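Local coordinates for protein lectin CEL-I, N-acetyl-D-galactosamine-specific C-type (Cucumaria echinata, PDB 4WQQ) that binds sugars through calcium as a C-type lectin of N-acetylgalactosamine specificity, here engineered to recognise mannose, at residues 110-115 with 126-131; 45-50 with 133-138. The protein carries 3 engineered substitutions. All blocks are in the same frame, centred on the assembly; numbering follows the deposited sequence.

In the fold
Both contacts belong to one C-type lectin domain and reach the same curved sheet, their centres about 15 Å apart. Contact 1 (110-115 with 126-131) lies at the calcium and sugar end: Glu110 ligates the calcium that carries mannose, and Asp111 ligates two more. Contact 2 (45-50 with 133-138) is buried about 4 Å from the chain centre and pairs strand 42-46 with strand 132-140. Along the chain, contact 1 is nested inside the loop that contact 2 closes. They meet where Phe115 CZ packs on Val49 CG2 at 4.1 Å; the side chain of Leu46 remains about 12 Å from that of Asp111.

Contact 1 (110-115 with 126-131); sequences EDYGQF and NSAAAQ. With CA (calcium ion), chain E; CA (calcium ion), chain F; CA (calcium ion), chain G; MAN (alpha-D-mannopyranose), chain H.
The ring of Tyr112 turns its CD2-CE2 edge to the other segment: Asn126 O lies near the ring plane by CD2, while the methyl of Ala128 touches CE2 at 3.8 Å. CB of Asp111 covers one face of the ring, offset toward the rim. Two further flat groups, the amides of Gln114 and Asn126, stand 78° apart. Asn126 ND2 donates to Gln114 OE1 at 2.9 Å in a nearly straight bond (171°); OE1 lies in the donor's amide plane, but the donor is tilted from the acceptor's. Gln114 NE2 reaches Gln131 O through a water. An amide suits position 126 because its other end is used as well: OD1 takes the backbone N-H of Ser127 at 2.8 Å, in plane and on a lone pair, so both ends fix its rotation.

The backbones pair as Tyr112 with Asn126, each N-H bonding the other's carbonyl, and Asp111 and Tyr112 together face Asn126 in a classic beta bulge. Glu110, its chain extended beyond CG, lays CG over the Asn126 backbone and sends its carboxylate to the sugar site. OE1 binds a calcium at 2.4 Å and accepts from His106 N; OE2 accepts from mannose O6 at 3.2 Å. Mannose O3 and O4 bind that calcium too, whose shell the engineered Glu102 and Asn104, with Asn124 and Asp125, complete. Asp111 OD1 bridges the two other calcium ions, and Glu110 O binds one of them. Sugar hydroxyls coordinated directly to calcium beside acidic and amide ligands are the hallmark of the C-type lectin carbohydrate-recognition site.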
loop_
_atom_site.group_PDB
_atom_site.type_symbol
_atom_site.label_atom_id
_atom_site.label_comp_id
_atom_site.label_asym_id
_atom_site.label_seq_id
_atom_site.Cartn_x
_atom_site.Cartn_y
_atom_site.Cartn_z
ATOM N N GLU A 110 -31.654 -5.373 13.955
ATOM C CA GLU A 110 -30.662 -5.818 13.008
ATOM C C GLU A 110 -30.142 -4.617 12.277
ATOM O O GLU A 110 -30.805 -4.062 11.359
ATOM C CB GLU A 110 -31.211 -6.889 12.053
ATOM C CG GLU A 110 -31.598 -8.202 12.717
ATOM C CD GLU A 110 -31.853 -9.305 11.703
ATOM O OE1 GLU A 110 -32.499 -8.996 10.651
ATOM O OE2 GLU A 110 -31.461 -10.488 11.944
ATOM N N ASP A 111 -28.908 -4.252 12.619
ATOM C CA ASP A 111 -28.298 -3.092 12.047
ATOM C C ASP A 111 -27.009 -3.339 11.206
ATOM O O ASP A 111 -26.344 -2.407 10.823
ATOM C CB ASP A 111 -28.050 -2.027 13.122
ATOM C CG ASP A 111 -29.364 -1.397 13.714
ATOM O OD1 ASP A 111 -30.525 -1.673 13.243
ATOM O OD2 ASP A 111 -29.205 -0.595 14.670
ATOM N N TYR A 112 -26.652 -4.581 10.952
ATOM C CA TYR A 112 -25.297 -4.931 10.483
ATOM C C TYR A 112 -25.373 -5.826 9.269
ATOM O O TYR A 112 -25.975 -6.908 9.313
ATOM C CB TYR A 112 -24.420 -5.527 11.639
ATOM C CG TYR A 112 -24.417 -4.583 12.768
ATOM C CD1 TYR A 112 -23.669 -3.397 12.689
ATOM C CD2 TYR A 112 -25.317 -4.751 13.837
ATOM C CE1 TYR A 112 -23.741 -2.442 13.669
ATOM C CE2 TYR A 112 -25.389 -3.779 14.829
ATOM C CZ TYR A 112 -24.592 -2.654 14.753
ATOM O OH TYR A 112 -24.700 -1.684 15.765
ATOM N N GLY A 113 -24.763 -5.385 8.180
ATOM C CA GLY A 113 -24.828 -6.083 6.904
ATOM C C GLY A 113 -23.826 -7.220 6.718
ATOM O O GLY A 113 -22.746 -7.194 7.290
ATOM N N GLN A 114 -24.218 -8.266 5.982
ATOM C CA GLN A 114 -23.389 -9.422 5.762
ATOM C C GLN A 114 -23.814 -10.111 4.439
ATOM O O GLN A 114 -24.984 -10.040 4.056
ATOM C CB GLN A 114 -23.503 -10.429 6.953
ATOM C CG GLN A 114 -24.922 -10.930 7.195
ATOM C CD GLN A 114 -25.143 -11.829 8.400
ATOM O OE1 GLN A 114 -26.202 -12.407 8.460
ATOM N NE2 GLN A 114 -24.231 -11.899 9.375
ATOM N N PHE A 115 -22.882 -10.765 3.775
ATOM C CA PHE A 115 -23.244 -11.743 2.711
ATOM C C PHE A 115 -23.786 -13.038 3.321
ATOM O O PHE A 115 -23.241 -13.593 4.290
ATOM C CB PHE A 115 -21.996 -12.166 1.909
ATOM C CG PHE A 115 -21.399 -11.124 0.984
ATOM C CD1 PHE A 115 -21.776 -9.801 0.959
ATOM C CD2 PHE A 115 -20.404 -11.525 0.119
ATOM C CE1 PHE A 115 -21.169 -8.906 0.116
ATOM C CE2 PHE A 115 -19.839 -10.650 -0.778
ATOM C CZ PHE A 115 -20.200 -9.344 -0.782
ATOM N N ASN A 126 -28.187 -8.249 10.118
ATOM C CA ASN A 126 -28.200 -9.104 11.279
ATOM C C ASN A 126 -27.871 -8.253 12.532
ATOM O O ASN A 126 -27.605 -7.038 12.451
ATOM C CB ASN A 126 -27.258 -10.300 11.054
ATOM C CG ASN A 126 -27.756 -11.598 11.718
ATOM O OD1 ASN A 126 -28.334 -11.579 12.819
ATOM N ND2 ASN A 126 -27.509 -12.754 11.070
ATOM N N SER A 127 -27.879 -8.903 13.671
ATOM C CA SER A 127 -27.819 -8.187 14.923
ATOM C C SER A 127 -26.407 -7.977 15.456
ATOM O O SER A 127 -25.467 -8.550 14.980
ATOM C CB SER A 127 -28.600 -8.981 15.951
ATOM O OG SER A 127 -27.802 -10.100 16.339
ATOM N N ALA A 128 -26.311 -7.247 16.556
ATOM C CA ALA A 128 -25.000 -7.024 17.174
ATOM C C ALA A 128 -24.452 -8.178 17.919
ATOM O O ALA A 128 -23.263 -8.181 18.309
ATOM C CB ALA A 128 -25.137 -5.781 18.095
ATOM N N ALA A 129 -25.277 -9.163 18.182
ATOM C CA ALA A 129 -24.830 -10.379 18.841
ATOM C C ALA A 129 -24.510 -11.500 17.879
ATOM O O ALA A 129 -23.898 -12.438 18.258
ATOM C CB ALA A 129 -25.883 -10.843 19.835
ATOM N N ALA A 130 -24.965 -11.408 16.624
ATOM C CA ALA A 130 -24.654 -12.388 15.615
ATOM C C ALA A 130 -23.162 -12.443 15.349
ATOM O O ALA A 130 -22.406 -11.505 15.664
ATOM C CB ALA A 130 -25.417 -12.022 14.352
ATOM N N GLN A 131 -22.725 -13.581 14.852
ATOM C CA GLN A 131 -21.333 -13.730 14.508
ATOM C C GLN A 131 -21.212 -14.225 13.065
ATOM O O GLN A 131 -22.099 -14.890 12.565
ATOM C CB GLN A 131 -20.608 -14.671 15.486
ATOM C CG GLN A 131 -20.674 -14.140 16.921
ATOM C CD GLN A 131 -19.542 -14.492 17.860
ATOM O OE1 GLN A 131 -19.650 -14.254 19.081
ATOM N NE2 GLN A 131 -18.490 -15.043 17.364
HETATM CA CA CA E . -31.686 -1.891 11.158
HETATM CA CA CA F . -32.262 -9.769 8.365
HETATM CA CA CA G . -31.620 -0.042 14.647
HETATM C C1 MAN H . -33.493 -15.381 9.257
HETATM C C2 MAN H . -33.968 -14.181 8.492
HETATM C C3 MAN H . -32.931 -13.069 8.437
HETATM C C4 MAN H . -32.363 -12.859 9.831
HETATM C C5 MAN H . -31.682 -14.182 10.252
HETATM C C6 MAN H . -30.956 -14.185 11.576
HETATM O O1 MAN H . -32.598 -15.990 8.367
HETATM O O2 MAN H . -35.061 -13.728 9.246
HETATM O O3 MAN H . -33.606 -11.891 8.008
HETATM O O4 MAN H . -31.457 -11.777 9.733
HETATM O O5 MAN H . -32.812 -15.103 10.489
HETATM O O6 MAN H . -31.980 -13.652 12.392
HETATM O O HOH W 1 -24.467 -14.147 11.163
HETATM O O HOH W 2 -32.336 -3.031 9.209
HETATM O O HOH W 3 -33.259 -1.874 14.763
HETATM O O HOH W 4 -30.870 1.997 13.925
#

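Contact 2 (45-50 with 133-138); sequences DLVSVH and KYMCKL
Lys137 runs across Val47 at about a right angle, Val47 CG2 meeting its CD at 4.0 Å, and carries its ammonium on to Ser48. All four lysine torsions are near 180°, beginning with CG anti to the backbone N (chi1 173°), and this full extension lets NZ reach two acceptors of one residue, Ser48 O and Ser48 OG, each at 3.0 Å. The carbonyl receives NZ from well above its plane, 49° out. Past Ser48, His50 also lies across the lysine, its CD2 edge toward NZ in the ring plane at 3.9 Å.

Val47 also meets Met135, obliquely crossed, with Met135 CG 3.8 Å from both CB and CG1 of the valine, before the methionine bends away toward Val58 and Tyr61 of helix 52-65. Branching at CB gives valine one methyl for each neighbour, CG2 for the lysine and CG1 for the methionine. Leu46 starts away from the strand but brings CD2 back to 4.1 Å from Tyr134 CB, the two crossing at about a right angle.

The backbones pair antiparallel: Asp45 and Lys137 exchange N-H and carbonyl bonds, and Val47 N donates to Met135 O at 3.1 Å. Cys136, facing Leu46 in a non-hydrogen-bonded pair, is disulfide-linked to Cys32; this link from first helix to last strand typifies C-type lectin domains.

Chemically, a buried ammonium would be costly without partners; the salt bridge of NZ to Glu54, added to the two Ser48 oxygens, probably keeps it protonated, and Ser48 OG, bonded also to Asp89, links the ammonium to a second acidic side chain.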
loop_
_atom_site.group_PDB
_atom_site.type_symbol
_atom_site.label_atom_id
_atom_site.label_comp_id
_atom_site.label_asym_id
_atom_site.label_seq_id
_atom_site.Cartn_x
_atom_site.Cartn_y
_atom_site.Cartn_z
ATOM N N ASP A 45 -10.559 -1.224 6.331
ATOM C CA ASP A 45 -11.925 -1.173 6.876
ATOM C C ASP A 45 -12.660 -2.421 6.433
ATOM O O ASP A 45 -12.129 -3.255 5.620
ATOM C CB ASP A 45 -12.581 0.108 6.408
ATOM C CG ASP A 45 -13.602 0.652 7.361
ATOM O OD1 ASP A 45 -14.352 -0.156 7.996
ATOM O OD2 ASP A 45 -13.774 1.895 7.395
ATOM N N LEU A 46 -13.806 -2.672 6.992
ATOM C CA LEU A 46 -14.669 -3.706 6.434
ATOM C C LEU A 46 -14.945 -3.413 4.944
ATOM O O LEU A 46 -15.031 -2.282 4.557
ATOM C CB LEU A 46 -15.991 -3.770 7.205
ATOM C CG LEU A 46 -15.900 -4.557 8.530
ATOM C CD1 LEU A 46 -17.094 -4.282 9.403
ATOM C CD2 LEU A 46 -15.688 -6.056 8.352
ATOM N N VAL A 47 -15.075 -4.453 4.147
ATOM C CA VAL A 47 -15.270 -4.318 2.688
ATOM C C VAL A 47 -16.557 -3.542 2.413
ATOM O O VAL A 47 -17.620 -3.752 3.039
ATOM C CB VAL A 47 -15.220 -5.737 2.049
ATOM C CG1 VAL A 47 -16.381 -6.582 2.541
ATOM C CG2 VAL A 47 -15.198 -5.656 0.545
ATOM N N SER A 48 -16.462 -2.616 1.461
ATOM C CA SER A 48 -17.623 -1.993 0.834
ATOM C C SER A 48 -17.724 -2.522 -0.582
ATOM O O SER A 48 -16.705 -2.891 -1.130
ATOM C CB SER A 48 -17.488 -0.500 0.858
ATOM O OG SER A 48 -16.338 -0.061 0.144
ATOM N N VAL A 49 -18.928 -2.516 -1.168
ATOM C CA VAL A 49 -19.206 -3.252 -2.468
ATOM C C VAL A 49 -19.885 -2.260 -3.403
ATOM O O VAL A 49 -20.925 -1.698 -3.071
ATOM C CB VAL A 49 -20.047 -4.510 -2.245
ATOM C CG1 VAL A 49 -20.210 -5.313 -3.551
ATOM C CG2 VAL A 49 -19.339 -5.410 -1.233
ATOM N N HIS A 50 -19.232 -2.024 -4.534
ATOM C CA HIS A 50 -19.754 -0.984 -5.451
ATOM C C HIS A 50 -20.150 -1.422 -6.842
ATOM O O HIS A 50 -20.489 -0.541 -7.627
ATOM C CB HIS A 50 -18.801 0.189 -5.489
ATOM C CG HIS A 50 -18.672 0.840 -4.168
ATOM N ND1 HIS A 50 -19.590 1.733 -3.674
ATOM C CD2 HIS A 50 -17.739 0.673 -3.193
ATOM C CE1 HIS A 50 -19.208 2.118 -2.466
ATOM N NE2 HIS A 50 -18.096 1.472 -2.143
ATOM N N LYS A 133 -17.899 -14.494 9.627
ATOM C CA LYS A 133 -16.525 -14.318 9.154
ATOM C C LYS A 133 -16.394 -12.853 8.696
ATOM O O LYS A 133 -17.405 -12.152 8.710
ATOM C CB LYS A 133 -16.188 -15.303 8.054
ATOM C CG LYS A 133 -16.546 -16.727 8.399
ATOM C CD LYS A 133 -15.794 -17.282 9.591
ATOM C CE LYS A 133 -16.270 -18.749 9.894
ATOM N NZ LYS A 133 -15.949 -19.664 8.760
ATOM N N TYR A 134 -15.209 -12.383 8.323
ATOM C CA TYR A 134 -15.128 -11.003 7.842
ATOM C C TYR A 134 -14.046 -10.810 6.797
ATOM O O TYR A 134 -13.154 -11.587 6.658
ATOM C CB TYR A 134 -15.025 -10.003 8.998
ATOM C CG TYR A 134 -13.767 -10.112 9.813
ATOM C CD1 TYR A 134 -13.647 -11.035 10.824
ATOM C CD2 TYR A 134 -12.690 -9.204 9.605
ATOM C CE1 TYR A 134 -12.507 -11.075 11.580
ATOM C CE2 TYR A 134 -11.555 -9.251 10.334
ATOM C CZ TYR A 134 -11.438 -10.188 11.321
ATOM O OH TYR A 134 -10.294 -10.281 12.124
ATOM N N MET A 135 -14.214 -9.740 6.068
ATOM C CA MET A 135 -13.295 -9.377 5.014
ATOM C C MET A 135 -12.926 -7.886 5.160
ATOM O O MET A 135 -13.810 -7.019 5.289
ATOM C CB MET A 135 -14.074 -9.536 3.731
ATOM C CG MET A 135 -13.444 -9.049 2.468
ATOM S SD MET A 135 -12.497 -10.303 1.648
ATOM C CE MET A 135 -13.587 -11.774 1.390
ATOM N N CYS A 136 -11.647 -7.600 5.029
ATOM C CA CYS A 136 -11.181 -6.233 5.033
ATOM C C CYS A 136 -10.753 -5.776 3.643
ATOM O O CYS A 136 -10.497 -6.606 2.756
ATOM C CB CYS A 136 -10.001 -6.064 5.971
ATOM S SG CYS A 136 -10.272 -6.766 7.638
ATOM N N LYS A 137 -10.689 -4.476 3.484
ATOM C CA LYS A 137 -10.380 -3.855 2.173
ATOM C C LYS A 137 -9.503 -2.692 2.496
ATOM O O LYS A 137 -9.802 -1.945 3.417
ATOM C CB LYS A 137 -11.684 -3.406 1.535
ATOM C CG LYS A 137 -11.647 -2.605 0.270
ATOM C CD LYS A 137 -13.099 -2.379 -0.255
ATOM C CE LYS A 137 -13.116 -1.286 -1.310
ATOM N NZ LYS A 137 -14.434 -1.081 -1.954
ATOM N N LEU A 138 -8.464 -2.492 1.671
ATOM C CA LEU A 138 -7.698 -1.271 1.667
ATOM C C LEU A 138 -8.186 -0.251 0.671
ATOM O O LEU A 138 -8.451 -0.589 -0.486
ATOM C CB LEU A 138 -6.263 -1.595 1.365
ATOM C CG LEU A 138 -5.610 -2.580 2.323
ATOM C CD1 LEU A 138 -4.175 -2.653 1.951
ATOM C CD2 LEU A 138 -5.733 -2.284 3.832
#